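Long-range contacts in proto-oncogene tyrosine-protein kinase receptor Ret (Danio rerio, PDB 7AMK), which is a receptor tyrosine kinase whose calcium-binding, cadherin-like extracellular domains probably recognise GDNF together with the co-receptor GFR alpha 1: residues Pro21-Ile26 and Gly58-Asn63; Thr117-Gly122 and Met158-Asn163; Ser127-Pro132 and Cys207-Glu212. The protein carries 4 engineered substitutions. One frame throughout, in Å; residues are numbered along the deposited sequence.

Contact 1. Residues Pro21-Ile26 and Gly58-Asn63. With NAG (2-acetamido-2-deoxy-beta-D-glucopyranose), chain O.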
ATOM      1  N   PRO A  21     -57.445  32.591  10.928  1.00 29.71           N
ATOM      2  CA  PRO A  21     -56.083  32.281  10.488  1.00 24.71           C
ATOM      3  C   PRO A  21     -55.502  31.131  11.290  1.00 26.43           C
ATOM      4  O   PRO A  21     -55.787  30.968  12.479  1.00 22.39           O
ATOM      5  CB  PRO A  21     -55.326  33.583  10.762  1.00 32.86           C
ATOM      6  CG  PRO A  21     -56.016  34.115  12.022  1.00 33.58           C
ATOM      7  CD  PRO A  21     -57.488  33.717  11.881  1.00 28.72           C
ATOM      8  N   LEU A  22     -54.679  30.329  10.608  1.00 25.99           N
ATOM      9  CA  LEU A  22     -54.109  29.088  11.133  1.00 24.93           C
ATOM     10  C   LEU A  22     -52.602  29.164  11.312  1.00 23.12           C
ATOM     11  O   LEU A  22     -52.071  28.771  12.361  1.00 24.45           O
ATOM     12  CB  LEU A  22     -54.445  27.906  10.206  1.00 20.74           C
ATOM     13  CG  LEU A  22     -55.934  27.643   9.951  1.00 32.46           C
ATOM     14  CD1 LEU A  22     -56.150  26.505   8.941  1.00 23.17           C
ATOM     15  CD2 LEU A  22     -56.695  27.351  11.259  1.00 28.86           C
ATOM     16  N   LEU A  23     -51.898  29.657  10.301  1.00 19.10           N
ATOM     17  CA  LEU A  23     -50.449  29.757  10.349  1.00 22.94           C
ATOM     18  C   LEU A  23     -50.008  30.529   9.114  1.00 18.62           C
ATOM     19  O   LEU A  23     -50.800  30.785   8.205  1.00 21.95           O
ATOM     20  CB  LEU A  23     -49.778  28.373  10.414  1.00 17.48           C
ATOM     21  CG  LEU A  23     -50.210  27.326   9.367  1.00 21.38           C
ATOM     22  CD1 LEU A  23     -49.526  27.493   7.985  1.00 17.84           C
ATOM     23  CD2 LEU A  23     -50.010  25.911   9.897  1.00 25.81           C
ATOM     24  N   GLN A  24     -48.732  30.901   9.103  1.00 23.08           N
ATOM     25  CA  GLN A  24     -48.123  31.668   8.023  1.00 17.89           C
ATOM     26  C   GLN A  24     -46.909  30.916   7.485  1.00 20.47           C
ATOM     27  O   GLN A  24     -45.949  30.671   8.227  1.00 18.67           O
ATOM     28  CB  GLN A  24     -47.721  33.052   8.514  1.00 18.28           C
ATOM     29  CG  GLN A  24     -47.128  33.916   7.409  1.00 20.37           C
ATOM     30  CD  GLN A  24     -46.502  35.168   7.975  1.00 25.62           C
ATOM     31  OE1 GLN A  24     -46.773  35.530   9.119  1.00 26.33           O
ATOM     32  NE2 GLN A  24     -45.641  35.830   7.185  1.00 21.45           N
ATOM     33  N   VAL A  25     -46.986  30.506   6.213  1.00 21.40           N
ATOM     34  CA  VAL A  25     -45.876  29.880   5.489  1.00 17.44           C
ATOM     35  C   VAL A  25     -44.895  30.966   5.076  1.00 20.20           C
ATOM     36  O   VAL A  25     -45.300  31.998   4.520  1.00 20.07           O
ATOM     37  CB  VAL A  25     -46.392  29.141   4.242  1.00 19.37           C
ATOM     38  CG1 VAL A  25     -45.244  28.713   3.346  1.00 18.28           C
ATOM     39  CG2 VAL A  25     -47.247  27.964   4.619  1.00 18.22           C
ATOM     40  N   ILE A  26     -43.600  30.732   5.308  1.00 17.26           N
ATOM     41  CA  ILE A  26     -42.553  31.711   5.027  1.00 20.29           C
ATOM     42  C   ILE A  26     -41.755  31.286   3.800  1.00 21.09           C
ATOM     43  O   ILE A  26     -41.358  30.118   3.679  1.00 17.29           O
ATOM     44  CB  ILE A  26     -41.605  31.898   6.221  1.00 19.32           C
ATOM     45  CG1 ILE A  26     -42.387  32.329   7.451  1.00 18.97           C
ATOM     46  CG2 ILE A  26     -40.486  32.905   5.864  1.00 16.44           C
ATOM     47  CD1 ILE A  26     -42.856  33.746   7.375  1.00 21.54           C
ATOM     48  N   GLY A  58     -49.004  34.553   2.385  1.00 22.68           N
ATOM     49  CA  GLY A  58     -48.724  33.190   2.791  1.00 21.55           C
ATOM     50  C   GLY A  58     -49.457  32.745   4.038  1.00 20.94           C
ATOM     51  O   GLY A  58     -49.154  31.677   4.571  1.00 20.04           O
ATOM     52  N   VAL A  59     -50.406  33.527   4.529  1.00 21.57           N
ATOM     53  CA  VAL A  59     -51.191  33.118   5.690  1.00 21.26           C
ATOM     54  C   VAL A  59     -52.239  32.109   5.243  1.00 21.88           C
ATOM     55  O   VAL A  59     -52.941  32.327   4.255  1.00 22.86           O
ATOM     56  CB  VAL A  59     -51.834  34.336   6.370  1.00 23.45           C
ATOM     57  CG1 VAL A  59     -52.795  33.876   7.478  1.00 22.00           C
ATOM     58  CG2 VAL A  59     -50.738  35.281   6.910  1.00 21.55           C
ATOM     59  N   LEU A  60     -52.327  30.992   5.954  1.00 23.77           N
ATOM     60  CA  LEU A  60     -53.305  29.948   5.669  1.00 23.92           C
ATOM     61  C   LEU A  60     -54.531  30.134   6.562  1.00 22.33           C
ATOM     62  O   LEU A  60     -54.400  30.289   7.782  1.00 21.71           O
ATOM     63  CB  LEU A  60     -52.680  28.571   5.883  1.00 20.76           C
ATOM     64  CG  LEU A  60     -53.454  27.278   5.648  1.00 23.23           C
ATOM     65  CD1 LEU A  60     -53.809  27.118   4.174  1.00 22.21           C
ATOM     66  CD2 LEU A  60     -52.612  26.100   6.124  1.00 24.82           C
ATOM     67  N   TYR A  61     -55.715  30.127   5.944  1.00 23.39           N
ATOM     68  CA  TYR A  61     -57.000  30.388   6.587  1.00 26.67           C
ATOM     69  C   TYR A  61     -57.958  29.211   6.408  1.00 31.13           C
ATOM     70  O   TYR A  61     -57.947  28.515   5.383  1.00 26.70           O
ATOM     71  CB  TYR A  61     -57.694  31.638   5.993  1.00 28.02           C
ATOM     72  CG  TYR A  61     -57.012  32.956   6.229  1.00 30.32           C
ATOM     73  CD1 TYR A  61     -57.268  33.694   7.377  1.00 25.77           C
ATOM     74  CD2 TYR A  61     -56.130  33.484   5.284  1.00 26.53           C
ATOM     75  CE1 TYR A  61     -56.635  34.915   7.593  1.00 29.82           C
ATOM     76  CE2 TYR A  61     -55.501  34.700   5.493  1.00 26.36           C
ATOM     77  CZ  TYR A  61     -55.758  35.408   6.650  1.00 25.55           C
ATOM     78  OH  TYR A  61     -55.132  36.609   6.868  1.00 39.34           O
ATOM     79  N   LEU A  62     -58.841  29.030   7.385  1.00 29.04           N
ATOM     80  CA  LEU A  62     -60.000  28.172   7.172  1.00 33.63           C
ATOM     81  C   LEU A  62     -60.951  28.803   6.160  1.00 39.69           C
ATOM     82  O   LEU A  62     -61.334  29.970   6.290  1.00 40.81           O
ATOM     83  CB  LEU A  62     -60.734  27.922   8.483  1.00 37.11           C
ATOM     84  CG  LEU A  62     -60.146  26.813   9.329  1.00 34.34           C
ATOM     85  CD1 LEU A  62     -60.961  26.738  10.587  1.00 30.91           C
ATOM     86  CD2 LEU A  62     -60.244  25.523   8.549  1.00 34.45           C
ATOM     87  N   ASN A  63     -61.328  28.024   5.152  1.00 39.83           N
ATOM     88  CA  ASN A  63     -62.301  28.425   4.145  1.00 48.00           C
ATOM     89  C   ASN A  63     -63.700  27.907   4.465  1.00 49.45           C
ATOM     90  O   ASN A  63     -64.636  28.138   3.696  1.00 49.91           O
ATOM     91  CB  ASN A  63     -61.838  27.923   2.762  1.00 46.27           C
ATOM     92  CG  ASN A  63     -62.758  28.348   1.625  1.00 58.08           C
ATOM     93  OD1 ASN A  63     -63.155  29.513   1.520  1.00 65.49           O
ATOM     94  ND2 ASN A  63     -63.097  27.388   0.758  1.00 63.84           N
TER
HETATM   95  C1  NAG O 604     -63.982  27.636  -0.360  1.00 73.74           C
HETATM   96  C2  NAG O 604     -63.254  27.845  -1.681  1.00 74.84           C
HETATM   97  C3  NAG O 604     -64.260  28.189  -2.770  1.00 84.15           C
HETATM   98  C4  NAG O 604     -65.327  27.101  -2.864  1.00 91.48           C
HETATM   99  C5  NAG O 604     -65.968  26.813  -1.501  1.00 78.72           C
HETATM  100  C6  NAG O 604     -66.848  25.579  -1.527  1.00 74.12           C
HETATM  101  C7  NAG O 604     -60.922  28.612  -1.583  1.00 68.05           C
HETATM  102  C8  NAG O 604     -60.007  29.796  -1.467  1.00 54.75           C
HETATM  103  N2  NAG O 604     -62.234  28.878  -1.578  1.00 75.61           N
HETATM  104  O3  NAG O 604     -63.570  28.317  -4.009  1.00 76.76           O
HETATM  105  O4  NAG O 604     -66.340  27.488  -3.785  1.00 97.52           O
HETATM  106  O5  NAG O 604     -64.957  26.573  -0.506  1.00 67.29           O
HETATM  107  O6  NAG O 604     -67.940  25.659  -0.621  1.00 68.27           O
HETATM  108  O7  NAG O 604     -60.492  27.467  -1.674  1.00 67.30           O
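L22 and L23 both lie opposite L60, because the antiparallel register of strands 21-24 and 59-62 slips by one residue here: a beta bulge. L22 N donates to L60 O at 2.8 Å and L60 N to L23 O at 2.7 Å, while V25 N reaches G58 O at 3.0 Å from above the carbonyl plane. The leucine side is the buried one. L22 CG, anti to its own carbonyl carbon (chi1 -58°), lies 3.7 Å from L60 O. Its CD2 is 4.0 Å from L62 CG, the two chains crossing at about a right angle; L23 and L60 lie side by side, CD1 to CD2 3.9 Å. An alanine at L22 would probably open a gap beside L62 and leave its CG without this apolar partner. P21, Q24, V59 and Y61 are partly exposed, yet P21 CB still sits 3.7 Å from Y61 CE1. V59 CG1 lies over one face of the Y61 ring, toward its rim, whereas the Q24 amide turns to Q151 and E186. Strand 59-62 is the middle strand of its small sheet, with 51-53 on its far side; V109 of strand 106-114 packs against L23 and L60, and F155 of helix 155-160 covers P21, Q24 and V59.

Contact 2. Residues Thr117-Gly122 and Met158-Asn163. With NAG (2-acetamido-2-deoxy-beta-D-glucopyranose), chain P.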
ATOM      1  N   THR A 117     -64.369  20.391  20.214  1.00 34.39           N
ATOM      2  CA  THR A 117     -64.320  21.843  20.128  1.00 33.81           C
ATOM      3  C   THR A 117     -63.028  22.368  20.768  1.00 32.50           C
ATOM      4  O   THR A 117     -62.355  21.675  21.534  1.00 32.41           O
ATOM      5  CB  THR A 117     -65.553  22.476  20.789  1.00 36.61           C
ATOM      6  OG1 THR A 117     -65.834  21.822  22.034  1.00 41.41           O
ATOM      7  CG2 THR A 117     -66.778  22.378  19.880  1.00 39.22           C
ATOM      8  N   ALA A 118     -62.665  23.600  20.408  1.00 38.14           N
ATOM      9  CA  ALA A 118     -61.405  24.173  20.865  1.00 34.23           C
ATOM     10  C   ALA A 118     -61.383  24.284  22.388  1.00 31.32           C
ATOM     11  O   ALA A 118     -62.425  24.479  23.026  1.00 33.03           O
ATOM     12  CB  ALA A 118     -61.177  25.549  20.257  1.00 29.54           C
ATOM     13  N   PRO A 119     -60.208  24.163  22.993  1.00 35.53           N
ATOM     14  CA  PRO A 119     -60.103  24.385  24.438  1.00 37.22           C
ATOM     15  C   PRO A 119     -60.401  25.832  24.796  1.00 41.93           C
ATOM     16  O   PRO A 119     -60.227  26.749  23.988  1.00 35.73           O
ATOM     17  CB  PRO A 119     -58.646  24.029  24.742  1.00 34.55           C
ATOM     18  CG  PRO A 119     -57.924  24.372  23.483  1.00 35.99           C
ATOM     19  CD  PRO A 119     -58.886  23.997  22.358  1.00 33.07           C
ATOM     20  N   SER A 120     -60.885  26.024  26.022  1.00 40.69           N
ATOM     21  CA  SER A 120     -61.118  27.358  26.567  1.00 42.82           C
ATOM     22  C   SER A 120     -59.801  28.017  26.972  1.00 38.39           C
ATOM     23  O   SER A 120     -58.821  27.338  27.298  1.00 35.35           O
ATOM     24  CB  SER A 120     -62.050  27.281  27.780  1.00 42.26           C
ATOM     25  OG  SER A 120     -62.327  28.574  28.280  1.00 48.86           O
ATOM     26  N   CYS A 121     -59.798  29.360  26.980  1.00 39.19           N
ATOM     27  CA  CYS A 121     -58.568  30.091  27.265  1.00 42.84           C
ATOM     28  C   CYS A 121     -58.013  29.718  28.622  1.00 37.06           C
ATOM     29  O   CYS A 121     -56.800  29.579  28.781  1.00 39.99           O
ATOM     30  CB  CYS A 121     -58.767  31.605  27.202  1.00 42.60           C
ATOM     31  SG  CYS A 121     -57.160  32.492  27.531  1.00 57.89           S
ATOM     32  N   GLY A 122     -58.881  29.557  29.616  1.00 38.39           N
ATOM     33  CA  GLY A 122     -58.397  29.059  30.888  1.00 39.53           C
ATOM     34  C   GLY A 122     -57.861  27.639  30.834  1.00 42.57           C
ATOM     35  O   GLY A 122     -57.260  27.192  31.816  1.00 44.30           O
ATOM     36  N   MET A 158     -54.348  32.632  19.848  1.00 56.58           N
ATOM     37  CA  MET A 158     -54.695  34.010  20.165  1.00 58.77           C
ATOM     38  C   MET A 158     -56.181  34.282  19.944  1.00 59.33           C
ATOM     39  O   MET A 158     -56.712  35.252  20.498  1.00 58.61           O
ATOM     40  CB  MET A 158     -53.810  34.970  19.358  1.00 55.76           C
ATOM     41  CG  MET A 158     -52.314  34.867  19.749  1.00 58.53           C
ATOM     42  SD  MET A 158     -51.123  35.762  18.713  1.00 73.44           S
ATOM     43  CE  MET A 158     -51.498  37.471  19.097  1.00 62.48           C
ATOM     44  N   SER A 159     -56.867  33.434  19.171  1.00 48.88           N
ATOM     45  CA  SER A 159     -58.327  33.498  19.078  1.00 45.76           C
ATOM     46  C   SER A 159     -59.016  32.848  20.279  1.00 46.27           C
ATOM     47  O   SER A 159     -60.139  33.228  20.635  1.00 44.08           O
ATOM     48  CB  SER A 159     -58.802  32.817  17.794  1.00 40.22           C
ATOM     49  OG  SER A 159     -60.196  32.529  17.876  1.00 53.67           O
ATOM     50  N   ILE A 160     -58.378  31.852  20.891  1.00 43.41           N
ATOM     51  CA  ILE A 160     -58.865  31.289  22.142  1.00 32.16           C
ATOM     52  C   ILE A 160     -58.668  32.269  23.294  1.00 45.29           C
ATOM     53  O   ILE A 160     -59.477  32.308  24.227  1.00 44.00           O
ATOM     54  CB  ILE A 160     -58.135  29.968  22.420  1.00 42.50           C
ATOM     55  CG1 ILE A 160     -58.289  28.998  21.246  1.00 37.28           C
ATOM     56  CG2 ILE A 160     -58.587  29.374  23.748  1.00 39.67           C
ATOM     57  CD1 ILE A 160     -57.737  27.628  21.541  1.00 41.34           C
ATOM     58  N   CYS A 161     -57.602  33.074  23.253  1.00 43.02           N
ATOM     59  CA  CYS A 161     -57.257  34.031  24.305  1.00 42.41           C
ATOM     60  C   CYS A 161     -57.223  35.463  23.768  1.00 42.85           C
ATOM     61  O   CYS A 161     -56.198  36.147  23.861  1.00 38.63           O
ATOM     62  CB  CYS A 161     -55.911  33.661  24.928  1.00 40.08           C
ATOM     63  SG  CYS A 161     -55.897  32.121  25.917  1.00 44.42           S
ATOM     64  N   PRO A 162     -58.342  35.966  23.233  1.00 45.51           N
ATOM     65  CA  PRO A 162     -58.290  37.248  22.505  1.00 42.38           C
ATOM     66  C   PRO A 162     -57.960  38.445  23.378  1.00 44.38           C
ATOM     67  O   PRO A 162     -57.512  39.471  22.846  1.00 39.36           O
ATOM     68  CB  PRO A 162     -59.704  37.375  21.911  1.00 49.52           C
ATOM     69  CG  PRO A 162     -60.575  36.616  22.870  1.00 43.96           C
ATOM     70  CD  PRO A 162     -59.715  35.424  23.287  1.00 51.28           C
ATOM     71  N   ASN A 163     -58.167  38.351  24.688  1.00 42.82           N
ATOM     72  CA  ASN A 163     -57.933  39.467  25.590  1.00 44.26           C
ATOM     73  C   ASN A 163     -56.510  39.520  26.132  1.00 43.42           C
ATOM     74  O   ASN A 163     -56.218  40.375  26.973  1.00 35.85           O
ATOM     75  CB  ASN A 163     -58.940  39.415  26.734  1.00 58.48           C
ATOM     76  CG  ASN A 163     -60.325  39.803  26.280  1.00 59.64           C
ATOM     77  OD1 ASN A 163     -60.486  40.387  25.212  1.00 66.08           O
ATOM     78  ND2 ASN A 163     -61.330  39.502  27.076  1.00 69.36           N
TER
HETATM   79  C1  NAG P 605     -62.637  39.902  26.621  1.00 75.81           C
HETATM   80  C2  NAG P 605     -63.725  38.867  26.928  1.00 74.08           C
HETATM   81  C3  NAG P 605     -65.071  39.348  26.390  1.00 77.55           C
HETATM   82  C4  NAG P 605     -65.392  40.738  26.935  1.00 79.58           C
HETATM   83  C5  NAG P 605     -64.253  41.701  26.617  1.00 76.33           C
HETATM   84  C6  NAG P 605     -64.461  43.088  27.185  1.00 72.11           C
HETATM   85  C7  NAG P 605     -62.920  36.545  27.099  1.00 68.21           C
HETATM   86  C8  NAG P 605     -62.595  35.287  26.348  1.00 57.32           C
HETATM   87  N2  NAG P 605     -63.378  37.568  26.366  1.00 74.86           N
HETATM   88  O3  NAG P 605     -66.089  38.418  26.742  1.00 74.29           O
HETATM   89  O4  NAG P 605     -66.587  41.244  26.352  1.00 93.43           O
HETATM   90  O5  NAG P 605     -63.024  41.195  27.158  1.00 78.12           O
HETATM   91  O6  NAG P 605     -64.107  43.170  28.558  1.00 77.96           O
HETATM   92  O7  NAG P 605     -62.779  36.628  28.312  1.00 66.91           O
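I160 is the bump here, laid along the extended A118-S120 backbone just before it turns at C121. Both branches of the isoleucine are used. CG2, anti to the backbone N, presses on that backbone: it lies 3.1 Å from P119 O, a close fit, and 3.5 Å from C121 N. The other branch is extended (chi2 -173°) and carries CD1 to the proline, 3.8 Å from P119 CG, with the isoleucine chain crossing the pyrrolidine ring at about a right angle. A118 closes the far end, its CB 4.2 Å from I160 CD1. Both methyls, CG2 and CD1, thus lie against P119 O from the same side, while S120 points away from I160.

Past the isoleucine the two chains are joined covalently. C121 SG and C161 SG form a disulfide of 2.1 Å with chi3 104°, a right-handed bridge. C121 holds its sulfur anti to the backbone N (chi1 -179°), whereas C161 SG is anti to its own carbonyl carbon, beside the backbone N. In this approach C121 CB comes to 3.1 Å from I160 O, another snug spot. C161 is buried, C121 only partly. Y13 of strand 7-14 packs on A118 and P119, V124 on P119, and Y164 on C121. Further along, N163 carries an N-linked sugar on ND2.

This is a disulfide that joins two neighbouring cadherin-like domains near the surface, with an isoleucine packed beside it: it ties the loop following strand 106-114 of the first cadherin-like domain to the end of helix 155-160, within the cadherin domain that follows. Disulfides and N-linked glycans are usual in extracellular domains such as these.

Contact 3. Residues Ser127-Pro132 and Cys207-Glu212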
ATOM      1  N   SER A 127     -47.347  28.454  28.207  1.00 23.97           N
ATOM      2  CA  SER A 127     -46.294  27.947  27.336  1.00 30.49           C
ATOM      3  C   SER A 127     -46.855  27.472  25.999  1.00 23.66           C
ATOM      4  O   SER A 127     -46.274  27.753  24.947  1.00 22.34           O
ATOM      5  CB  SER A 127     -45.520  26.829  28.038  1.00 26.34           C
ATOM      6  OG  SER A 127     -46.376  25.776  28.401  1.00 32.63           O
ATOM      7  N   THR A 128     -48.009  26.784  26.021  1.00 26.44           N
ATOM      8  CA  THR A 128     -48.641  26.343  24.780  1.00 22.76           C
ATOM      9  C   THR A 128     -49.131  27.531  23.965  1.00 28.44           C
ATOM     10  O   THR A 128     -49.010  27.535  22.737  1.00 26.71           O
ATOM     11  CB  THR A 128     -49.824  25.405  25.072  1.00 31.38           C
ATOM     12  OG1 THR A 128     -49.432  24.379  25.991  1.00 29.15           O
ATOM     13  CG2 THR A 128     -50.321  24.755  23.778  1.00 26.16           C
ATOM     14  N   LEU A 129     -49.732  28.528  24.628  1.00 28.74           N
ATOM     15  CA  LEU A 129     -50.187  29.718  23.916  1.00 21.78           C
ATOM     16  C   LEU A 129     -49.039  30.390  23.175  1.00 23.24           C
ATOM     17  O   LEU A 129     -49.208  30.876  22.048  1.00 22.59           O
ATOM     18  CB  LEU A 129     -50.825  30.702  24.896  1.00 23.41           C
ATOM     19  CG  LEU A 129     -51.120  32.106  24.343  1.00 31.45           C
ATOM     20  CD1 LEU A 129     -52.152  32.086  23.191  1.00 28.56           C
ATOM     21  CD2 LEU A 129     -51.580  33.041  25.452  1.00 27.11           C
ATOM     22  N   CYS A 130     -47.866  30.414  23.799  1.00 23.98           N
ATOM     23  CA  CYS A 130     -46.668  31.074  23.316  1.00 19.23           C
ATOM     24  C   CYS A 130     -45.948  30.299  22.210  1.00 19.67           C
ATOM     25  O   CYS A 130     -45.566  30.883  21.189  1.00 19.47           O
ATOM     26  CB  CYS A 130     -45.733  31.296  24.507  1.00 22.95           C
ATOM     27  SG  CYS A 130     -46.182  32.779  25.448  1.00 21.86           S
ATOM     28  N   PHE A 131     -45.729  28.998  22.407  1.00 21.42           N
ATOM     29  CA  PHE A 131     -44.819  28.245  21.555  1.00 25.51           C
ATOM     30  C   PHE A 131     -45.401  26.888  21.205  1.00 30.11           C
ATOM     31  O   PHE A 131     -45.948  26.203  22.076  1.00 34.55           O
ATOM     32  CB  PHE A 131     -43.455  28.020  22.217  1.00 16.50           C
ATOM     33  CG  PHE A 131     -42.698  29.276  22.517  1.00 16.40           C
ATOM     34  CD1 PHE A 131     -42.042  29.976  21.506  1.00 15.67           C
ATOM     35  CD2 PHE A 131     -42.586  29.731  23.819  1.00 17.20           C
ATOM     36  CE1 PHE A 131     -41.320  31.121  21.803  1.00 15.73           C
ATOM     37  CE2 PHE A 131     -41.851  30.880  24.114  1.00 17.80           C
ATOM     38  CZ  PHE A 131     -41.228  31.578  23.099  1.00 16.51           C
ATOM     39  N   PRO A 132     -45.256  26.460  19.951  1.00 37.66           N
ATOM     40  CA  PRO A 132     -45.649  25.095  19.582  1.00 35.72           C
ATOM     41  C   PRO A 132     -45.020  24.065  20.503  1.00 32.88           C
ATOM     42  O   PRO A 132     -43.966  24.276  21.106  1.00 37.29           O
ATOM     43  CB  PRO A 132     -45.125  24.944  18.156  1.00 32.27           C
ATOM     44  CG  PRO A 132     -45.034  26.359  17.637  1.00 41.38           C
ATOM     45  CD  PRO A 132     -44.714  27.224  18.815  1.00 31.57           C
ATOM     46  N   CYS A 207     -41.401  35.041  25.126  1.00 19.08           N
ATOM     47  CA  CYS A 207     -42.801  35.366  24.888  1.00 20.57           C
ATOM     48  C   CYS A 207     -43.337  36.118  26.116  1.00 21.88           C
ATOM     49  O   CYS A 207     -43.216  35.630  27.243  1.00 21.90           O
ATOM     50  CB  CYS A 207     -43.597  34.088  24.626  1.00 19.35           C
ATOM     51  SG  CYS A 207     -45.340  34.296  24.339  1.00 20.19           S
ATOM     52  N   MET A 208     -43.904  37.308  25.894  1.00 22.09           N
ATOM     53  CA  MET A 208     -44.404  38.169  26.969  1.00 23.80           C
ATOM     54  C   MET A 208     -45.908  38.333  26.815  1.00 24.71           C
ATOM     55  O   MET A 208     -46.381  38.779  25.773  1.00 24.48           O
ATOM     56  CB  MET A 208     -43.708  39.531  26.959  1.00 24.36           C
ATOM     57  CG  MET A 208     -42.210  39.398  27.163  1.00 32.92           C
ATOM     58  SD  MET A 208     -41.227  40.844  26.745  1.00 55.19           S
ATOM     59  CE  MET A 208     -41.088  41.566  28.395  1.00 35.89           C
ATOM     60  N   VAL A 209     -46.647  37.956  27.843  1.00 25.86           N
ATOM     61  CA  VAL A 209     -48.087  37.822  27.766  1.00 26.73           C
ATOM     62  C   VAL A 209     -48.684  38.670  28.877  1.00 28.86           C
ATOM     63  O   VAL A 209     -48.351  38.485  30.054  1.00 29.70           O
ATOM     64  CB  VAL A 209     -48.506  36.353  27.884  1.00 26.25           C
ATOM     65  CG1 VAL A 209     -50.022  36.177  27.662  1.00 27.13           C
ATOM     66  CG2 VAL A 209     -47.695  35.516  26.900  1.00 24.30           C
ATOM     67  N   ARG A 210     -49.505  39.639  28.503  1.00 29.87           N
ATOM     68  CA  ARG A 210     -50.201  40.459  29.486  1.00 32.13           C
ATOM     69  C   ARG A 210     -51.527  39.770  29.787  1.00 33.06           C
ATOM     70  O   ARG A 210     -52.442  39.781  28.965  1.00 33.05           O
ATOM     71  CB  ARG A 210     -50.394  41.880  28.973  1.00 33.03           C
ATOM     72  CG  ARG A 210     -50.794  42.882  30.058  1.00 35.51           C
ATOM     73  N   THR A 211     -51.619  39.133  30.946  1.00 33.96           N
ATOM     74  CA  THR A 211     -52.845  38.480  31.384  1.00 35.17           C
ATOM     75  C   THR A 211     -53.664  39.420  32.277  1.00 37.80           C
ATOM     76  O   THR A 211     -53.303  40.575  32.496  1.00 38.66           O
ATOM     77  CB  THR A 211     -52.523  37.180  32.128  1.00 37.43           C
ATOM     78  OG1 THR A 211     -51.881  37.486  33.382  1.00 36.12           O
ATOM     79  CG2 THR A 211     -51.601  36.277  31.289  1.00 32.46           C
ATOM     80  N   GLU A 212     -54.785  38.907  32.803  1.00 39.27           N
ATOM     81  CA  GLU A 212     -55.538  39.595  33.856  1.00 42.05           C
ATOM     82  C   GLU A 212     -54.767  39.657  35.171  1.00 43.14           C
ATOM     83  O   GLU A 212     -55.208  40.338  36.099  1.00 45.59           O
ATOM     84  CB  GLU A 212     -56.907  38.925  34.088  1.00 43.42           C
ATOM     85  CG  GLU A 212     -56.890  37.515  34.717  1.00 43.31           C
ATOM     86  CD  GLU A 212     -56.231  36.472  33.816  1.00 48.80           C
ATOM     87  OE1 GLU A 212     -55.797  36.871  32.717  1.00 44.85           O
ATOM     88  OE2 GLU A 212     -56.136  35.272  34.190  1.00 40.82           O
TER
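F131, whose ring rests against C207, gives its backbone N-H to S127 O at 2.9 Å, and C130 N also reaches that oxygen, weakly, at 3.3 Å. These bonds form the last turn of helix 126-130, and the side chains of L129 and C130 point from it toward strand 200-210. C130 SG and C207 SG are bonded at 2.1 Å with chi3 -71°, a left-handed bridge. C207 sends its sulfur anti to the backbone N (chi1 179°), out of the strand and up to the helix. V209, two residues on and on the same side, presses CG2 to 3.4 Å from C130 SG, while its CG1 meets L129 CD2 at 4.1 Å. On the C207 side, F131 CE2 lies 3.7 Å from C207 CB, and C207 SG stands 5.4 Å from the ring centroid, an oblique sulfur-aromatic contact. Y168 holds C130 O by a hydrogen bond, and the backbones of C207 and V209 pair with V218 and E216 of strand 215-227. I166 of strand 165-170 touches both L129 and C207. All five touching residues are buried, so the link from helix end to sheet is covalent and apolar, with no polar bond between the two segments.

Helix 155-160 ties the three contacts together: F155 and T156 pack on contact 1, I160 belongs to contact 2, and H157 touches L129 of contact 3. Contacts 2 and 3 are the closest pair, with centres 12 Å apart and M158 N 4.0 Å from L129 CD1. Their segments alternate along the chain, so the two disulfides, C121-C161 and C130-C207, interleave along the sequence, and Y164 touches C121, L129 and V209. Contact 1 closes earlier in the sequence; its centre is 18 Å from that of contact 2 and 20 Å from that of contact 3, nearest atoms about 6 and 9 Å apart. None of the three supplies a calcium ligand; contacts 1 and 2 each include a glycan-bearing asparagine.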